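Local coordinates for pyruvate kinase (Toxoplasma gondii, PDB 3GG8), which probably catalyses the last step of glycolysis, transferring the phosphoryl group of phosphoenolpyruvate to ADP to give pyruvate and ATP, at residues 37-42 against 61-66; 156-161 against 193-198; 267-272 against 305-310; 393-398 against 423-428. All coordinates share one frame; numbering follows the deposited sequence.

Contact 1: residues 37-42 against 61-66; sequences RTRIVC and GMNVCR
The guanidinium of R39 lies stacked on the side-chain amide of N63, the two planes 30° apart. One face of the guanidinium receives the amide, with N63 OD1 3.5 Å above the plane over its centre, while N63 ND2 sits 3.3 Å from R39 NH1; both are donors, so that approach is stacking and not a hydrogen bond. Bends at chi2 and chi3 fold the arginine chain back over the amide. The amide oxygen works in its own plane: I40 N gives N63 OD1 a straight bond of 3.0 Å on a lone pair. I40 O in turn accepts from N63 N and, on a more bent path, from V64 N, so one carbonyl holds two successive amides of 61-66. Further along the pairing is regular parallel sheet, with C42 N bonded to V64 O at 2.9 Å and R66 N to C42 O at 2.8 Å. V41 and V64 lie side by side on one face, V41 CG2 3.8 Å from V64 CB. C42 points to the opposite face, where its CB meets M62 SD at 3.7 Å; M62 CG is anti to its backbone nitrogen (chi1 171°), which lays the thioether along the cysteine. The two strands belong to the beta-alpha-beta unit 39-43, 51-60, 62-68 that opens the eightfold barrel, and helix 51-60 covers C42 and M62 through M57. R66 carries its charge away to D101, with T43 bonded to its NH1. N63 thus holds I40 by side chain and backbone, and the arginine charge stacked on its amide would probably polarise it.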
loop_
_atom_site.group_PDB
_atom_site.type_symbol
_atom_site.label_atom_id
_atom_site.label_comp_id
_atom_site.label_asym_id
_atom_site.label_seq_id
_atom_site.Cartn_x
_atom_site.Cartn_y
_atom_site.Cartn_z
ATOM N N ARG C 37 -8.703 -0.125 -27.728
ATOM C CA ARG C 37 -7.447 -0.875 -27.557
ATOM C C ARG C 37 -7.569 -2.382 -27.821
ATOM O O ARG C 37 -6.650 -3.014 -28.362
ATOM C CB ARG C 37 -6.885 -0.612 -26.155
ATOM C CG ARG C 37 -7.102 0.820 -25.656
ATOM C CD ARG C 37 -6.199 1.831 -26.373
ATOM N NE ARG C 37 -4.781 1.499 -26.201
ATOM C CZ ARG C 37 -4.069 1.756 -25.103
ATOM N NH1 ARG C 37 -4.636 2.367 -24.071
ATOM N NH2 ARG C 37 -2.791 1.401 -25.037
ATOM N N THR C 38 -8.710 -2.954 -27.448
ATOM C CA THR C 38 -9.032 -4.362 -27.736
ATOM C C THR C 38 -8.977 -4.687 -29.246
ATOM O O THR C 38 -9.426 -3.894 -30.067
ATOM C CB THR C 38 -10.409 -4.749 -27.077
ATOM O OG1 THR C 38 -10.410 -4.341 -25.692
ATOM C CG2 THR C 38 -10.663 -6.230 -27.144
ATOM N N ARG C 39 -8.379 -5.830 -29.596
ATOM C CA ARG C 39 -8.204 -6.280 -30.983
ATOM C C ARG C 39 -9.412 -7.103 -31.463
ATOM O O ARG C 39 -10.025 -7.826 -30.678
ATOM C CB ARG C 39 -6.976 -7.185 -31.044
ATOM C CG ARG C 39 -5.649 -6.535 -31.343
ATOM C CD ARG C 39 -5.419 -5.212 -30.704
ATOM N NE ARG C 39 -5.879 -4.067 -31.494
ATOM C CZ ARG C 39 -5.322 -3.624 -32.623
ATOM N NH1 ARG C 39 -5.825 -2.554 -33.211
ATOM N NH2 ARG C 39 -4.282 -4.241 -33.180
ATOM N N ILE C 40 -9.763 -7.004 -32.745
ATOM C CA ILE C 40 -10.975 -7.684 -33.231
ATOM C C ILE C 40 -10.625 -8.761 -34.258
ATOM O O ILE C 40 -9.941 -8.482 -35.254
ATOM C CB ILE C 40 -12.019 -6.690 -33.791
ATOM C CG1 ILE C 40 -12.502 -5.728 -32.684
ATOM C CG2 ILE C 40 -13.197 -7.425 -34.423
ATOM C CD1 ILE C 40 -13.353 -4.586 -33.174
ATOM N N VAL C 41 -11.070 -9.990 -33.983
ATOM C CA VAL C 41 -10.881 -11.116 -34.906
ATOM C C VAL C 41 -12.188 -11.399 -35.664
ATOM O O VAL C 41 -13.267 -11.525 -35.053
ATOM C CB VAL C 41 -10.389 -12.394 -34.170
ATOM C CG1 VAL C 41 -10.132 -13.537 -35.161
ATOM C CG2 VAL C 41 -9.140 -12.092 -33.302
ATOM N N CYS C 42 -12.073 -11.479 -36.996
ATOM C CA CYS C 42 -13.221 -11.720 -37.883
ATOM C C CYS C 42 -13.031 -12.987 -38.689
ATOM O O CYS C 42 -11.963 -13.223 -39.276
ATOM C CB CYS C 42 -13.423 -10.547 -38.833
ATOM S SG CYS C 42 -13.792 -8.993 -37.978
ATOM N N GLY C 61 -12.541 -1.831 -37.950
ATOM C CA GLY C 61 -11.772 -2.370 -36.826
ATOM C C GLY C 61 -11.212 -3.782 -36.944
ATOM O O GLY C 61 -10.619 -4.287 -35.989
ATOM N N MET C 62 -11.382 -4.440 -38.086
ATOM C CA MET C 62 -10.825 -5.799 -38.257
ATOM C C MET C 62 -9.291 -5.780 -38.207
ATOM O O MET C 62 -8.671 -5.024 -38.946
ATOM C CB MET C 62 -11.297 -6.432 -39.577
ATOM C CG MET C 62 -10.602 -7.754 -39.937
ATOM S SD MET C 62 -11.453 -8.626 -41.260
ATOM C CE MET C 62 -10.911 -7.703 -42.717
ATOM N N ASN C 63 -8.695 -6.610 -37.339
ATOM C CA ASN C 63 -7.243 -6.745 -37.242
ATOM C C ASN C 63 -6.755 -8.133 -37.624
ATOM O O ASN C 63 -5.600 -8.316 -38.017
ATOM C CB ASN C 63 -6.764 -6.427 -35.819
ATOM C CG ASN C 63 -7.332 -5.134 -35.280
ATOM O OD1 ASN C 63 -8.054 -5.145 -34.283
ATOM N ND2 ASN C 63 -6.995 -4.004 -35.919
ATOM N N VAL C 64 -7.630 -9.126 -37.472
ATOM C CA VAL C 64 -7.249 -10.519 -37.729
ATOM C C VAL C 64 -8.343 -11.200 -38.542
ATOM O O VAL C 64 -9.535 -11.012 -38.260
ATOM C CB VAL C 64 -7.022 -11.319 -36.408
ATOM C CG1 VAL C 64 -6.598 -12.772 -36.698
ATOM C CG2 VAL C 64 -5.992 -10.598 -35.471
ATOM N N CYS C 65 -7.907 -11.986 -39.532
ATOM C CA CYS C 65 -8.773 -12.818 -40.365
ATOM C C CYS C 65 -8.644 -14.308 -40.032
ATOM O O CYS C 65 -7.604 -14.925 -40.292
ATOM C CB CYS C 65 -8.438 -12.612 -41.842
ATOM S SG CYS C 65 -8.582 -10.891 -42.347
ATOM N N ARG C 66 -9.728 -14.858 -39.493
ATOM C CA ARG C 66 -9.865 -16.269 -39.176
ATOM C C ARG C 66 -10.409 -17.070 -40.357
ATOM O O ARG C 66 -11.491 -16.777 -40.869
ATOM C CB ARG C 66 -10.808 -16.446 -37.988
ATOM C CG ARG C 66 -11.207 -17.903 -37.715
ATOM C CD ARG C 66 -11.881 -17.993 -36.358
ATOM N NE ARG C 66 -12.317 -19.343 -35.990
ATOM C CZ ARG C 66 -13.550 -19.809 -36.176
ATOM N NH1 ARG C 66 -14.477 -19.035 -36.739
ATOM N NH2 ARG C 66 -13.859 -21.051 -35.799
#

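Contact 2: residues 156-161 against 193-198; sequences NTILIA and MNLPNV
L159 and N194 face each other as an antiparallel hydrogen-bonded pair: L159 N bonds to N194 O at 3.0 Å and N194 N to L159 O at 2.8 Å. Their CB atoms meet at 4.0 Å on one sheet face. On the other face, I160 CG1 rests against M193 CG in the neighbouring non-hydrogen-bonded pair. M193 bends at chi3 (62°), turning its methyl CE onto I158 CG2, 3.7 Å away. That isoleucine branch also touches L195 CD1, the two side chains running side by side. Strand 193-194 is an outermost strand, within this chain, of the mixed sheet in the small beta-rich domain that pyruvate kinases carry beside their barrel. Past N194 direct pairing stops; P196 has no amide hydrogen to give T157 O, and its CD sits 3.1 Å from that oxygen. A water takes over, donating to T157 O at 2.7 Å and to P196 O at 3.1 Å. Just beyond, V198 CG2 lies 3.4 Å from N156 ND2. A type II turn from L195 to V198, closed by V198 N on L195 O, brings that valine round. Further out, K153 N holds N156 OD1, E285 accepts from N194 ND2, and strand 165-172 flanks I158 and L159.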
loop_
_atom_site.group_PDB
_atom_site.type_symbol
_atom_site.label_atom_id
_atom_site.label_comp_id
_atom_site.label_asym_id
_atom_site.label_seq_id
_atom_site.Cartn_x
_atom_site.Cartn_y
_atom_site.Cartn_z
ATOM N N ASN C 156 -22.009 -40.858 -15.998
ATOM C CA ASN C 156 -21.561 -39.858 -16.971
ATOM C C ASN C 156 -22.722 -39.260 -17.769
ATOM O O ASN C 156 -23.720 -39.925 -18.028
ATOM C CB ASN C 156 -20.560 -40.460 -17.970
ATOM C CG ASN C 156 -19.117 -40.393 -17.492
ATOM O OD1 ASN C 156 -18.438 -41.422 -17.393
ATOM N ND2 ASN C 156 -18.636 -39.191 -17.201
ATOM N N THR C 157 -22.562 -38.012 -18.186
ATOM C CA THR C 157 -23.548 -37.359 -19.024
ATOM C C THR C 157 -23.046 -37.260 -20.468
ATOM O O THR C 157 -21.882 -36.934 -20.699
ATOM C CB THR C 157 -23.895 -35.967 -18.455
ATOM O OG1 THR C 157 -24.573 -36.134 -17.203
ATOM C CG2 THR C 157 -24.787 -35.198 -19.409
ATOM N N ILE C 158 -23.913 -37.570 -21.430
ATOM C CA ILE C 158 -23.615 -37.319 -22.844
ATOM C C ILE C 158 -24.609 -36.313 -23.422
ATOM O O ILE C 158 -25.829 -36.506 -23.312
ATOM C CB ILE C 158 -23.663 -38.606 -23.717
ATOM C CG1 ILE C 158 -22.676 -39.660 -23.236
ATOM C CG2 ILE C 158 -23.389 -38.275 -25.186
ATOM C CD1 ILE C 158 -22.917 -41.018 -23.893
ATOM N N LEU C 159 -24.077 -35.258 -24.038
ATOM C CA LEU C 159 -24.879 -34.238 -24.726
ATOM C C LEU C 159 -24.933 -34.470 -26.238
ATOM O O LEU C 159 -23.919 -34.825 -26.866
ATOM C CB LEU C 159 -24.344 -32.833 -24.427
ATOM C CG LEU C 159 -25.031 -31.996 -23.343
ATOM C CD1 LEU C 159 -25.091 -32.721 -22.025
ATOM C CD2 LEU C 159 -24.316 -30.677 -23.174
ATOM N N ILE C 160 -26.119 -34.268 -26.809
ATOM C CA ILE C 160 -26.385 -34.538 -28.226
ATOM C C ILE C 160 -27.069 -33.342 -28.882
ATOM O O ILE C 160 -27.985 -32.758 -28.300
ATOM C CB ILE C 160 -27.261 -35.801 -28.403
ATOM C CG1 ILE C 160 -26.556 -37.020 -27.810
ATOM C CG2 ILE C 160 -27.590 -36.034 -29.879
ATOM C CD1 ILE C 160 -27.477 -38.185 -27.512
ATOM N N ALA C 161 -26.612 -32.981 -30.083
ATOM C CA ALA C 161 -27.204 -31.880 -30.876
ATOM C C ALA C 161 -27.114 -30.508 -30.196
ATOM O O ALA C 161 -28.132 -29.934 -29.788
ATOM C CB ALA C 161 -28.658 -32.196 -31.266
ATOM N N MET C 193 -21.870 -34.415 -30.717
ATOM C CA MET C 193 -21.966 -34.987 -29.384
ATOM C C MET C 193 -20.859 -34.438 -28.491
ATOM O O MET C 193 -19.739 -34.157 -28.941
ATOM C CB MET C 193 -21.909 -36.521 -29.450
ATOM C CG MET C 193 -23.092 -37.133 -30.207
ATOM S SD MET C 193 -23.025 -38.927 -30.401
ATOM C CE MET C 193 -23.062 -39.488 -28.692
ATOM N N ASN C 194 -21.198 -34.268 -27.218
ATOM C CA ASN C 194 -20.235 -33.857 -26.223
ATOM C C ASN C 194 -20.177 -34.852 -25.085
ATOM O O ASN C 194 -21.195 -35.461 -24.711
ATOM C CB ASN C 194 -20.564 -32.452 -25.714
ATOM C CG ASN C 194 -20.418 -31.400 -26.807
ATOM O OD1 ASN C 194 -21.296 -31.250 -27.648
ATOM N ND2 ASN C 194 -19.298 -30.688 -26.805
ATOM N N LEU C 195 -18.975 -35.002 -24.535
ATOM C CA LEU C 195 -18.720 -35.937 -23.441
ATOM C C LEU C 195 -18.185 -35.221 -22.195
ATOM O O LEU C 195 -16.999 -35.328 -21.898
ATOM C CB LEU C 195 -17.713 -36.979 -23.920
ATOM C CG LEU C 195 -18.140 -38.329 -24.490
ATOM C CD1 LEU C 195 -19.487 -38.351 -25.224
ATOM C CD2 LEU C 195 -16.999 -38.930 -25.334
ATOM N N PRO C 196 -19.054 -34.478 -21.472
ATOM C CA PRO C 196 -18.649 -33.712 -20.283
ATOM C C PRO C 196 -17.785 -34.518 -19.296
ATOM O O PRO C 196 -18.162 -35.632 -18.934
ATOM C CB PRO C 196 -19.992 -33.357 -19.629
ATOM C CG PRO C 196 -20.955 -33.308 -20.758
ATOM C CD PRO C 196 -20.492 -34.320 -21.767
ATOM N N ASN C 197 -16.629 -33.974 -18.900
ATOM C CA ASN C 197 -15.752 -34.613 -17.903
ATOM C C ASN C 197 -15.102 -35.928 -18.401
ATOM O O ASN C 197 -14.640 -36.745 -17.593
ATOM C CB ASN C 197 -16.534 -34.858 -16.598
ATOM C CG ASN C 197 -15.701 -34.633 -15.342
ATOM O OD1 ASN C 197 -14.629 -34.014 -15.366
ATOM N ND2 ASN C 197 -16.212 -35.126 -14.219
ATOM N N VAL C 198 -15.067 -36.123 -19.725
ATOM C CA VAL C 198 -14.448 -37.321 -20.324
ATOM C C VAL C 198 -13.456 -36.932 -21.431
ATOM O O VAL C 198 -13.795 -36.183 -22.350
ATOM C CB VAL C 198 -15.523 -38.305 -20.894
ATOM C CG1 VAL C 198 -14.874 -39.444 -21.673
ATOM C CG2 VAL C 198 -16.380 -38.873 -19.791
HETATM O O HOH W 1 -19.361 -37.937 -20.653
#

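Contact 3: residues 267-272 against 305-310; sequences EILAEA and VGKPVI
V305 meets L269 at the start of the second segment, its CG1 4.2 Å from L269 CD1, a light apolar touch near the surface. G306 follows with positive phi, ending helix 288-305 in a Schellman motif and turning the chain so that K307 faces helix 265-271. K307 then carries most of the contact. Its CG stands anti to the carbonyl carbon (chi1 -71°) and everything beyond is extended, so the chain reaches straight across to the last turn of that helix. On the way its CD passes 3.9 Å from L269 CD1, the two side chains crossing at a slant. At the end, the ammonium bonds to two backbone carbonyls: K307 NZ lies 2.9 Å from L269 O, in the carbonyl plane on a lone pair, and 2.7 Å from A272 O, approached nearly head-on with a C=O...N angle of 161°. A270 O is also near, at 3.1 Å from K307 NZ. L269 O accepts from A272 N as well, so lysine and helix share that oxygen. The carbonyls at a helix C-terminus carry the negative end of the helix dipole, so the ammonium should be stabilised there. After the lysine, P308 and the strand that starts at V309 lead inward: P308 and I310 make backbone hydrogen bonds with I275, and I310 also with I277. L269 packs on I275, K301 and C302, bridging strand and helix. This is the outer layer of a beta/alpha barrel of the TIM type, where the C-terminal end of helix 265-271 is joined to the loop between helix 288-305 and strand 309-312.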
loop_
_atom_site.group_PDB
_atom_site.type_symbol
_atom_site.label_atom_id
_atom_site.label_comp_id
_atom_site.label_asym_id
_atom_site.label_seq_id
_atom_site.Cartn_x
_atom_site.Cartn_y
_atom_site.Cartn_z
ATOM N N GLU C 267 -0.015 -25.940 -18.257
ATOM C CA GLU C 267 0.993 -26.527 -19.131
ATOM C C GLU C 267 0.697 -26.191 -20.608
ATOM O O GLU C 267 1.624 -25.930 -21.388
ATOM C CB GLU C 267 1.087 -28.037 -18.887
ATOM C CG GLU C 267 2.351 -28.738 -19.457
ATOM C CD GLU C 267 2.226 -30.282 -19.497
ATOM O OE1 GLU C 267 1.216 -30.823 -18.976
ATOM O OE2 GLU C 267 3.124 -30.949 -20.065
ATOM N N ILE C 268 -0.582 -26.176 -20.984
ATOM C CA ILE C 268 -0.986 -25.718 -22.323
ATOM C C ILE C 268 -0.555 -24.254 -22.556
ATOM O O ILE C 268 0.105 -23.945 -23.540
ATOM C CB ILE C 268 -2.505 -25.886 -22.550
ATOM C CG1 ILE C 268 -2.887 -27.367 -22.611
ATOM C CG2 ILE C 268 -2.968 -25.145 -23.811
ATOM C CD1 ILE C 268 -4.390 -27.621 -22.405
ATOM N N LEU C 269 -0.904 -23.369 -21.630
ATOM C CA LEU C 269 -0.525 -21.972 -21.740
ATOM C C LEU C 269 0.990 -21.788 -21.853
ATOM O O LEU C 269 1.450 -20.975 -22.654
ATOM C CB LEU C 269 -1.059 -21.177 -20.554
ATOM C CG LEU C 269 -0.709 -19.694 -20.435
ATOM C CD1 LEU C 269 -1.015 -18.891 -21.690
ATOM C CD2 LEU C 269 -1.445 -19.104 -19.211
ATOM N N ALA C 270 1.753 -22.524 -21.042
ATOM C CA ALA C 270 3.214 -22.414 -21.048
ATOM C C ALA C 270 3.797 -22.790 -22.397
ATOM O O ALA C 270 4.778 -22.192 -22.823
ATOM C CB ALA C 270 3.845 -23.274 -19.935
ATOM N N GLU C 271 3.205 -23.777 -23.067
ATOM C CA GLU C 271 3.719 -24.210 -24.373
ATOM C C GLU C 271 3.255 -23.340 -25.535
ATOM O O GLU C 271 3.842 -23.368 -26.618
ATOM C CB GLU C 271 3.333 -25.667 -24.653
ATOM C CG GLU C 271 4.153 -26.702 -23.901
ATOM C CD GLU C 271 5.631 -26.677 -24.252
ATOM O OE1 GLU C 271 6.018 -25.937 -25.178
ATOM O OE2 GLU C 271 6.418 -27.402 -23.592
ATOM N N ALA C 272 2.197 -22.577 -25.309
ATOM C CA ALA C 272 1.501 -21.868 -26.372
ATOM C C ALA C 272 1.974 -20.434 -26.519
ATOM O O ALA C 272 2.660 -19.896 -25.637
ATOM C CB ALA C 272 0.022 -21.873 -26.095
ATOM N N VAL C 305 1.116 -13.530 -17.647
ATOM C CA VAL C 305 2.262 -14.106 -18.313
ATOM C C VAL C 305 2.533 -13.384 -19.643
ATOM O O VAL C 305 3.539 -13.647 -20.319
ATOM C CB VAL C 305 2.057 -15.647 -18.438
ATOM C CG1 VAL C 305 1.512 -16.064 -19.809
ATOM C CG2 VAL C 305 3.322 -16.388 -18.044
ATOM N N GLY C 306 1.637 -12.459 -19.995
ATOM C CA GLY C 306 1.796 -11.575 -21.146
ATOM C C GLY C 306 1.522 -12.189 -22.503
ATOM O O GLY C 306 2.089 -11.756 -23.505
ATOM N N LYS C 307 0.657 -13.199 -22.554
ATOM C CA LYS C 307 0.348 -13.880 -23.813
ATOM C C LYS C 307 -1.092 -13.555 -24.234
ATOM O O LYS C 307 -2.003 -13.531 -23.377
ATOM C CB LYS C 307 0.554 -15.392 -23.653
ATOM C CG LYS C 307 2.027 -15.830 -23.527
ATOM C CD LYS C 307 2.134 -17.353 -23.486
ATOM C CE LYS C 307 3.581 -17.843 -23.536
ATOM N NZ LYS C 307 3.707 -19.302 -23.189
ATOM N N PRO C 308 -1.318 -13.290 -25.537
ATOM C CA PRO C 308 -2.646 -12.830 -25.960
ATOM C C PRO C 308 -3.744 -13.858 -25.726
ATOM O O PRO C 308 -3.532 -15.043 -25.944
ATOM C CB PRO C 308 -2.473 -12.601 -27.460
ATOM C CG PRO C 308 -1.293 -13.445 -27.834
ATOM C CD PRO C 308 -0.384 -13.390 -26.676
ATOM N N VAL C 309 -4.911 -13.398 -25.286
ATOM C CA VAL C 309 -6.073 -14.277 -25.109
ATOM C C VAL C 309 -7.209 -13.790 -26.019
ATOM O O VAL C 309 -7.476 -12.578 -26.094
ATOM C CB VAL C 309 -6.510 -14.404 -23.593
ATOM C CG1 VAL C 309 -6.905 -13.072 -22.992
ATOM C CG2 VAL C 309 -7.622 -15.470 -23.392
ATOM N N ILE C 310 -7.825 -14.723 -26.745
ATOM C CA ILE C 310 -9.021 -14.430 -27.555
ATOM C C ILE C 310 -10.292 -15.019 -26.916
ATOM O O ILE C 310 -10.330 -16.180 -26.557
ATOM C CB ILE C 310 -8.892 -14.979 -28.997
ATOM C CG1 ILE C 310 -7.519 -14.618 -29.596
ATOM C CG2 ILE C 310 -10.073 -14.524 -29.898
ATOM C CD1 ILE C 310 -7.194 -15.442 -30.826
#

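Contact 4: residues 393-398 against 423-428; sequences TQEAVA and ARLIAK
E395 and K428 form the salt bridge of this contact: K428 NZ bonds to E395 OE2 at 2.9 Å, coming from above the carboxylate, 41° out of its plane. Both chains are extended and cross at about a right angle; each has CG anti to the backbone nitrogen (chi1 -167° in E395), which sends the two ends toward each other. Each end has a further partner, Y429 OH on E395 OE2 and the carbonyl of V304 on K428 NZ. The apolar part centres on L425 and A398. L425 CD1 reaches Q394 CB at 3.5 Å, while its CB lies 3.7 Å from A398 CB. I426 CG1 meets the same methyl, A398 CB, at 3.8 Å, from a direction about square to that of L425. With so small a residue at the crossing, the CA atoms of A398 and I426 come to 5.0 Å, and the short axes pass 8.9 Å apart at -51°. The helices cover the C-terminal alpha/beta domain's sheet, I426 resting on strands 412-416 and 435-439; V397 also packs on V507 of a second subunit. Since the ion pair is largely buried, the tyrosine hydroxyl and the V304 carbonyl would share in offsetting its charges.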
loop_
_atom_site.group_PDB
_atom_site.type_symbol
_atom_site.label_atom_id
_atom_site.label_comp_id
_atom_site.label_asym_id
_atom_site.label_seq_id
_atom_site.Cartn_x
_atom_site.Cartn_y
_atom_site.Cartn_z
ATOM N N THR C 393 15.319 -8.069 -16.545
ATOM C CA THR C 393 15.679 -6.761 -17.085
ATOM C C THR C 393 14.619 -6.174 -18.022
ATOM O O THR C 393 14.225 -5.007 -17.877
ATOM C CB THR C 393 17.029 -6.883 -17.822
ATOM O OG1 THR C 393 18.070 -7.029 -16.851
ATOM C CG2 THR C 393 17.316 -5.671 -18.686
ATOM N N GLN C 394 14.171 -6.989 -18.977
ATOM C CA GLN C 394 13.196 -6.588 -19.974
ATOM C C GLN C 394 11.881 -6.192 -19.338
ATOM O O GLN C 394 11.312 -5.165 -19.681
ATOM C CB GLN C 394 12.942 -7.728 -20.958
ATOM C CG GLN C 394 14.177 -8.228 -21.671
ATOM C CD GLN C 394 14.740 -9.508 -21.081
ATOM O OE1 GLN C 394 15.042 -9.604 -19.876
ATOM N NE2 GLN C 394 14.908 -10.506 -21.947
ATOM N N GLU C 395 11.383 -7.017 -18.423
ATOM C CA GLU C 395 10.121 -6.708 -17.766
ATOM C C GLU C 395 10.203 -5.462 -16.880
ATOM O O GLU C 395 9.269 -4.650 -16.876
ATOM C CB GLU C 395 9.604 -7.892 -16.965
ATOM C CG GLU C 395 8.153 -7.708 -16.535
ATOM C CD GLU C 395 7.428 -9.016 -16.311
ATOM O OE1 GLU C 395 7.930 -10.075 -16.756
ATOM O OE2 GLU C 395 6.347 -8.981 -15.682
ATOM N N ALA C 396 11.313 -5.317 -16.154
ATOM C CA ALA C 396 11.541 -4.159 -15.282
ATOM C C ALA C 396 11.486 -2.844 -16.040
ATOM O O ALA C 396 10.868 -1.889 -15.577
ATOM C CB ALA C 396 12.861 -4.296 -14.522
ATOM N N VAL C 397 12.140 -2.810 -17.198
ATOM C CA VAL C 397 12.185 -1.636 -18.064
ATOM C C VAL C 397 10.813 -1.353 -18.686
ATOM O O VAL C 397 10.401 -0.200 -18.763
ATOM C CB VAL C 397 13.309 -1.763 -19.139
ATOM C CG1 VAL C 397 13.295 -0.599 -20.134
ATOM C CG2 VAL C 397 14.658 -1.804 -18.460
ATOM N N ALA C 398 10.096 -2.405 -19.087
ATOM C CA ALA C 398 8.746 -2.250 -19.612
ATOM C C ALA C 398 7.844 -1.600 -18.547
ATOM O O ALA C 398 7.153 -0.610 -18.814
ATOM C CB ALA C 398 8.190 -3.567 -20.063
ATOM N N ALA C 423 7.093 -4.947 -27.097
ATOM C CA ALA C 423 5.717 -4.491 -27.236
ATOM C C ALA C 423 4.762 -5.243 -26.307
ATOM O O ALA C 423 3.936 -4.634 -25.635
ATOM C CB ALA C 423 5.269 -4.620 -28.675
ATOM N N ARG C 424 4.901 -6.567 -26.258
ATOM C CA ARG C 424 4.071 -7.418 -25.402
ATOM C C ARG C 424 4.277 -7.142 -23.902
ATOM O O ARG C 424 3.314 -7.093 -23.141
ATOM C CB ARG C 424 4.304 -8.900 -25.723
ATOM C CG ARG C 424 3.536 -9.356 -26.980
ATOM C CD ARG C 424 3.686 -10.846 -27.277
ATOM N NE ARG C 424 4.698 -11.073 -28.308
ATOM C CZ ARG C 424 5.913 -11.589 -28.105
ATOM N NH1 ARG C 424 6.323 -11.986 -26.891
ATOM N NH2 ARG C 424 6.729 -11.713 -29.139
ATOM N N LEU C 425 5.524 -6.948 -23.484
ATOM C CA LEU C 425 5.804 -6.651 -22.075
ATOM C C LEU C 425 5.171 -5.343 -21.611
ATOM O O LEU C 425 4.709 -5.256 -20.494
ATOM C CB LEU C 425 7.307 -6.659 -21.793
ATOM C CG LEU C 425 7.984 -8.031 -21.788
ATOM C CD1 LEU C 425 9.483 -7.852 -21.639
ATOM C CD2 LEU C 425 7.426 -8.916 -20.673
ATOM N N ILE C 426 5.155 -4.329 -22.472
ATOM C CA ILE C 426 4.518 -3.043 -22.138
ATOM C C ILE C 426 2.989 -3.193 -22.144
ATOM O O ILE C 426 2.300 -2.751 -21.211
ATOM C CB ILE C 426 4.975 -1.937 -23.111
ATOM C CG1 ILE C 426 6.473 -1.655 -22.915
ATOM C CG2 ILE C 426 4.131 -0.667 -22.956
ATOM C CD1 ILE C 426 7.066 -0.862 -24.008
ATOM N N ALA C 427 2.470 -3.841 -23.189
ATOM C CA ALA C 427 1.038 -4.071 -23.313
ATOM C C ALA C 427 0.488 -4.782 -22.070
ATOM O O ALA C 427 -0.579 -4.426 -21.563
ATOM C CB ALA C 427 0.737 -4.867 -24.568
ATOM N N LYS C 428 1.233 -5.784 -21.603
ATOM C CA LYS C 428 0.942 -6.533 -20.368
ATOM C C LYS C 428 0.548 -5.620 -19.196
ATOM O O LYS C 428 -0.276 -5.986 -18.357
ATOM C CB LYS C 428 2.184 -7.356 -20.011
ATOM C CG LYS C 428 2.046 -8.322 -18.866
ATOM C CD LYS C 428 3.376 -9.009 -18.609
ATOM C CE LYS C 428 3.449 -9.541 -17.188
ATOM N NZ LYS C 428 4.422 -10.662 -17.053
#

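Overall arrangement
Contacts 1 and 3 belong to one barrel and touch where V41 CG2 meets I310 CG2: contact 1 pairs adjacent strands in the buried wall, whereas contact 3 ties helix ends in the outer layer, partly exposed. Contact 2 is also strand pairing, but antiparallel, partly buried, eked out by water, and about 32 Å from contact 1 between centres. Contact 4, buried in the alpha/beta domain, abuts contact 3 through G306 and K428, so barrel and C-terminal domain meet there; the centre of contact 2 lies about 42 Å from that of contact 4. Of the lysines, K307 meets backbone carbonyls of 267-272, whereas K428 pairs with a carboxylate and also reaches a carbonyl.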